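Local coordinates for putative cell adhesion protein (Bacteroides uniformis, PDB 4K4K), which is a putative component of the fimbrium tip, part of filamentous surface appendages that mediate cell adhesion and biofilm formation, at residues I38-L43 / V133-T138; Y56-T61 / G65-A70. One frame throughout, in Å; residues are numbered along the deposited sequence. Where two conformers were deposited one is given.

Interaction 1: residues I38-L43 / V133-T138; sequences IGIYML and VAFVFT
Ile38 and Ile40 of strand 37-44 meet Phe137 and Phe135 of the long strand 132-150 in the apolar interior of the all-beta fimbrillin-like fold, a member of the transthyretin clan. The two backbones are not sheet partners: the CA atoms of Ile40 and Phe135 are 9.8 Å apart, and the contact is made by side chains alone. It is a buried, two-point contact. At one point, where both residues are buried, Ile40 straddles the far end of the Phe135 ring, so that two methyls meet two ring atoms, with CG2 3.8 Å from CZ and CD1 at the same distance from CE2. CD1 comes at the ring obliquely, while Val133 CG1 of its own strand lies over one ring face, offset toward the rim. Phe86 and Ala120 of the intervening strands 84-90 and 118-126 also pack on Phe135. The other point lies nearer solvent, for Phe137 is partly exposed and offers mainly one atom, CZ; Trp32 meets its ring edge-to-face. The solvent side is marked by the exposed Ala134, Val136 and Thr138, which alternate with the inward phenylalanines along the segment. Ile38 has CG1 held between its backbone N and carbonyl carbon (chi1 63°), which sets CG2 beside the N and lets both branches approach the same ring atom: Phe137 CZ lies 3.8 Å from Ile38 CG2 and 4.0 Å from Ile38 CD1.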
loop_
_atom_site.group_PDB
_atom_site.type_symbol
_atom_site.label_atom_id
_atom_site.label_comp_id
_atom_site.label_asym_id
_atom_site.label_seq_id
_atom_site.Cartn_x
_atom_site.Cartn_y
_atom_site.Cartn_z
ATOM N N ILE A 38 8.954 4.574 8.979
ATOM C CA ILE A 38 9.447 4.694 7.601
ATOM C C ILE A 38 10.968 4.542 7.624
ATOM O O ILE A 38 11.589 4.760 8.667
ATOM C CB ILE A 38 9.010 6.029 6.927
ATOM C CG1 ILE A 38 9.609 7.262 7.665
ATOM C CG2 ILE A 38 7.461 6.113 6.891
ATOM C CD1 ILE A 38 9.440 8.599 6.930
ATOM N N GLY A 39 11.536 4.192 6.482
ATOM C CA GLY A 39 12.984 4.122 6.313
ATOM C C GLY A 39 13.388 5.292 5.432
ATOM O O GLY A 39 12.789 5.489 4.377
ATOM N N ILE A 40 14.358 6.096 5.858
ATOM C CA ILE A 40 14.824 7.258 5.077
ATOM C C ILE A 40 16.249 7.046 4.668
ATOM O O ILE A 40 17.069 6.540 5.469
ATOM C CB ILE A 40 14.683 8.588 5.894
ATOM C CG1 ILE A 40 13.227 8.771 6.441
ATOM C CG2 ILE A 40 15.137 9.825 5.070
ATOM C CD1 ILE A 40 12.955 10.104 7.236
ATOM N N TYR A 41 16.569 7.523 3.459
ATOM C CA TYR A 41 17.941 7.577 2.942
ATOM C C TYR A 41 18.273 8.993 2.570
ATOM O O TYR A 41 17.456 9.667 1.914
ATOM C CB TYR A 41 18.122 6.716 1.677
ATOM C CG TYR A 41 17.984 5.227 1.883
ATOM C CD1 TYR A 41 16.742 4.655 2.157
ATOM C CD2 TYR A 41 19.061 4.372 1.657
ATOM C CE1 TYR A 41 16.600 3.275 2.326
ATOM C CE2 TYR A 41 18.924 2.984 1.776
ATOM C CZ TYR A 41 17.689 2.439 2.107
ATOM O OH TYR A 41 17.566 1.080 2.224
HETATM N N MSE A 42 19.484 9.422 2.940
HETATM C CA MSE A 42 20.040 10.688 2.460
HETATM C C MSE A 42 21.047 10.306 1.381
HETATM O O MSE A 42 21.938 9.499 1.645
HETATM C CB MSE A 42 20.695 11.504 3.586
HETATM C CG MSE A 42 21.366 12.757 3.055
HETATM SE SE MSE A 42 21.913 13.940 4.539
HETATM C CE MSE A 42 23.341 12.945 5.158
ATOM N N LEU A 43 20.901 10.864 0.187
ATOM C CA LEU A 43 21.700 10.490 -0.980
ATOM C C LEU A 43 22.575 11.605 -1.482
ATOM O O LEU A 43 22.146 12.757 -1.537
ATOM C CB LEU A 43 20.803 10.037 -2.148
ATOM C CG LEU A 43 19.767 8.939 -1.841
ATOM C CD1 LEU A 43 18.840 8.721 -3.047
ATOM C CD2 LEU A 43 20.486 7.606 -1.448
ATOM N N VAL A 133 12.039 18.504 5.094
ATOM C CA VAL A 133 11.721 17.644 3.951
ATOM C C VAL A 133 10.310 17.122 4.156
ATOM O O VAL A 133 10.041 16.440 5.158
ATOM C CB VAL A 133 12.743 16.480 3.750
ATOM C CG1 VAL A 133 12.299 15.530 2.636
ATOM C CG2 VAL A 133 14.158 17.007 3.481
ATOM N N ALA A 134 9.418 17.416 3.198
ATOM C CA ALA A 134 8.046 16.932 3.241
ATOM C C ALA A 134 7.939 15.759 2.281
ATOM O O ALA A 134 8.068 15.947 1.068
ATOM C CB ALA A 134 7.084 18.049 2.863
ATOM N N PHE A 135 7.846 14.540 2.826
ATOM C CA PHE A 135 7.742 13.335 2.019
ATOM C C PHE A 135 6.298 13.128 1.554
ATOM O O PHE A 135 5.381 13.153 2.368
ATOM C CB PHE A 135 8.237 12.105 2.800
ATOM C CG PHE A 135 9.728 12.114 3.070
ATOM C CD1 PHE A 135 10.641 11.814 2.058
ATOM C CD2 PHE A 135 10.220 12.413 4.332
ATOM C CE1 PHE A 135 12.021 11.772 2.320
ATOM C CE2 PHE A 135 11.610 12.421 4.583
ATOM C CZ PHE A 135 12.496 12.064 3.577
ATOM N N VAL A 136 6.099 12.917 0.266
ATOM C CA VAL A 136 4.766 12.651 -0.276
ATOM C C VAL A 136 4.771 11.189 -0.696
ATOM O O VAL A 136 5.451 10.826 -1.649
ATOM C CB VAL A 136 4.414 13.615 -1.436
ATOM C CG1 VAL A 136 3.069 13.253 -2.069
ATOM C CG2 VAL A 136 4.416 15.068 -0.957
ATOM N N PHE A 137 4.053 10.356 0.035
ATOM C CA PHE A 137 4.029 8.916 -0.223
ATOM C C PHE A 137 2.947 8.524 -1.204
ATOM O O PHE A 137 1.835 9.067 -1.164
ATOM C CB PHE A 137 3.810 8.150 1.086
ATOM C CG PHE A 137 5.033 8.089 1.984
ATOM C CD1 PHE A 137 5.959 7.067 1.847
ATOM C CD2 PHE A 137 5.257 9.064 2.954
ATOM C CE1 PHE A 137 7.085 7.005 2.685
ATOM C CE2 PHE A 137 6.400 9.025 3.771
ATOM C CZ PHE A 137 7.307 7.991 3.631
ATOM N N THR A 138 3.259 7.562 -2.080
ATOM C CA THR A 138 2.271 6.965 -3.003
ATOM C C THR A 138 2.291 5.462 -2.810
ATOM O O THR A 138 3.346 4.880 -2.514
ATOM C CB THR A 138 2.531 7.324 -4.481
ATOM O OG1 THR A 138 3.830 6.873 -4.817
ATOM C CG2 THR A 138 2.412 8.834 -4.783
#

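Interaction 2: residues Y56-T61 / G65-A70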
loop_
_atom_site.group_PDB
_atom_site.type_symbol
_atom_site.label_atom_id
_atom_site.label_comp_id
_atom_site.label_asym_id
_atom_site.label_seq_id
_atom_site.Cartn_x
_atom_site.Cartn_y
_atom_site.Cartn_z
ATOM N N TYR A 56 12.605 6.106 11.134
ATOM C CA TYR A 56 11.875 7.288 11.609
ATOM C C TYR A 56 10.456 6.865 11.923
ATOM O O TYR A 56 9.864 6.098 11.152
ATOM C CB TYR A 56 11.892 8.393 10.549
ATOM C CG TYR A 56 13.126 9.266 10.598
ATOM C CD1 TYR A 56 14.382 8.756 10.266
ATOM C CD2 TYR A 56 13.030 10.620 10.903
ATOM C CE1 TYR A 56 15.525 9.555 10.335
ATOM C CE2 TYR A 56 14.159 11.435 10.943
ATOM C CZ TYR A 56 15.400 10.906 10.629
ATOM O OH TYR A 56 16.508 11.714 10.732
ATOM N N THR A 57 9.890 7.357 13.027
ATOM C CA THR A 57 8.523 6.977 13.384
ATOM C C THR A 57 7.656 8.189 13.558
ATOM O O THR A 57 8.157 9.274 13.808
ATOM C CB THR A 57 8.468 6.130 14.681
ATOM O OG1 THR A 57 8.882 6.926 15.796
ATOM C CG2 THR A 57 9.275 4.858 14.588
ATOM N N THR A 58 6.347 7.998 13.525
ATOM C CA THR A 58 5.437 9.106 13.832
ATOM C C THR A 58 4.550 8.716 15.021
ATOM O O THR A 58 4.280 7.532 15.222
ATOM C CB THR A 58 4.622 9.522 12.588
ATOM O OG1 THR A 58 3.909 10.724 12.898
ATOM C CG2 THR A 58 3.657 8.422 12.097
ATOM N N ALA A 59 4.106 9.711 15.808
ATOM C CA ALA A 59 3.157 9.519 16.914
ATOM C C ALA A 59 1.838 10.224 16.566
ATOM O O ALA A 59 0.821 10.044 17.248
ATOM C CB ALA A 59 3.734 10.056 18.215
ATOM N N GLN A 60 1.872 11.027 15.481
ATOM C CA GLN A 60 0.744 11.806 14.960
ATOM C C GLN A 60 -0.056 10.980 13.932
ATOM O O GLN A 60 0.511 10.129 13.244
ATOM C CB GLN A 60 1.248 13.131 14.342
ATOM C CG GLN A 60 1.460 14.243 15.380
ATOM C CD GLN A 60 2.637 15.155 15.082
ATOM O OE1 GLN A 60 2.674 15.877 14.074
ATOM N NE2 GLN A 60 3.603 15.189 15.998
ATOM N N THR A 61 -1.372 11.236 13.843
ATOM C CA THR A 61 -2.265 10.532 12.915
ATOM C C THR A 61 -2.560 11.375 11.662
ATOM O O THR A 61 -2.908 10.817 10.616
ATOM C CB THR A 61 -3.576 10.135 13.616
ATOM O OG1 THR A 61 -4.156 11.291 14.224
ATOM C CG2 THR A 61 -3.380 9.023 14.650
ATOM N N GLY A 65 1.676 15.076 9.609
ATOM C CA GLY A 65 2.408 14.477 10.721
ATOM C C GLY A 65 3.920 14.485 10.589
ATOM O O GLY A 65 4.460 14.198 9.517
ATOM N N SER A 66 4.603 14.855 11.671
ATOM C CA SER A 66 6.056 14.896 11.679
ATOM C C SER A 66 6.617 13.519 12.075
ATOM O O SER A 66 5.961 12.760 12.798
ATOM C CB SER A 66 6.575 16.003 12.594
ATOM O OG SER A 66 6.445 15.693 13.969
ATOM N N PHE A 67 7.805 13.189 11.553
ATOM C CA PHE A 67 8.501 11.939 11.873
ATOM C C PHE A 67 9.686 12.244 12.738
ATOM O O PHE A 67 10.295 13.295 12.577
ATOM C CB PHE A 67 8.975 11.196 10.609
ATOM C CG PHE A 67 7.886 10.776 9.657
ATOM C CD1 PHE A 67 7.144 9.624 9.890
ATOM C CD2 PHE A 67 7.669 11.478 8.473
ATOM C CE1 PHE A 67 6.142 9.224 8.994
ATOM C CE2 PHE A 67 6.693 11.061 7.557
ATOM C CZ PHE A 67 5.924 9.948 7.832
ATOM N N THR A 68 10.022 11.325 13.647
ATOM C CA THR A 68 11.151 11.483 14.555
ATOM C C THR A 68 12.095 10.293 14.408
ATOM O O THR A 68 11.646 9.151 14.347
ATOM C CB THR A 68 10.656 11.659 16.002
ATOM O OG1 THR A 68 9.626 12.651 16.012
ATOM C CG2 THR A 68 11.772 12.053 16.965
ATOM N N ALA A 69 13.381 10.580 14.380
ATOM C CA ALA A 69 14.387 9.553 14.245
ATOM C C ALA A 69 14.376 8.644 15.456
ATOM O O ALA A 69 14.249 9.116 16.588
ATOM C CB ALA A 69 15.758 10.195 14.092
ATOM N N ALA A 70 14.500 7.333 15.224
ATOM C CA ALA A 70 14.708 6.381 16.316
ATOM C C ALA A 70 16.088 6.695 16.922
ATOM O O ALA A 70 16.923 7.305 16.245
ATOM C CB ALA A 70 14.657 4.963 15.787
HETATM O O HOH W 1 11.391 7.123 16.491
#
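Thr57 and Thr68 form an antiparallel hydrogen-bonded pair, Thr57 N to Thr68 O and Thr68 N to Thr57 O both measuring 2.8 Å, and Tyr56 with Ala69 follows as a non-hydrogen-bonded pair. Ala69 sits over one face of the Tyr56 ring, its CB 3.8 Å from the centroid of that ring in a CH-pi contact, while Tyr56 OH is hydrogen-bonded to Ile75 N. A leucine in place of Tyr56 would probably strip Ala69 of its aromatic platform and leave Ile75 N without this acceptor. A water bridges Thr57 OG1 and Thr68 O. Toward the turn, side chains take over from the backbone. Thr58 donates from OG1 to Ser66 O at 2.9 Å, its chi1 of -171° swinging the hydroxyl away from its own N and beside its carbonyl carbon, and its CB packs obliquely on the Phe67 ring, 3.7 Å from Phe67 CD1. Ser66 N donates to Gln60 OE1 at 3.2 Å from above the amide carbonyl plane, a contact made by an exposed, poorly ordered glutamine. The hairpin lies beside strand 37-44, which pairs antiparallel with strand 47-57, while Trp32 from a preceding loop meets the Phe67 ring edge-to-face.

In the fold
Interactions 1 and 2 lie on the same side of the chain's centre, their own centres about 12 Å apart, and meet through neighbouring strands 37-44 and 47-57. Along the chain, 38-43 comes first, then both segments of interaction 2, and 133-138 last, so a local hairpin falls within a much longer-range closure. Ile38 N and Tyr56 O, 2.8 Å apart, probably form a hydrogen bond joining the two. Side chains fuse them further: Ile40 CD1 packs against Tyr56 CG, Ile38 CD1 lies 3.7 Å from Phe67 CD2, and Phe67 also touches Phe137. The contacts thus share one continuous apolar cluster that ties the hairpin to strand 132-150 within the fimbrillin-like region.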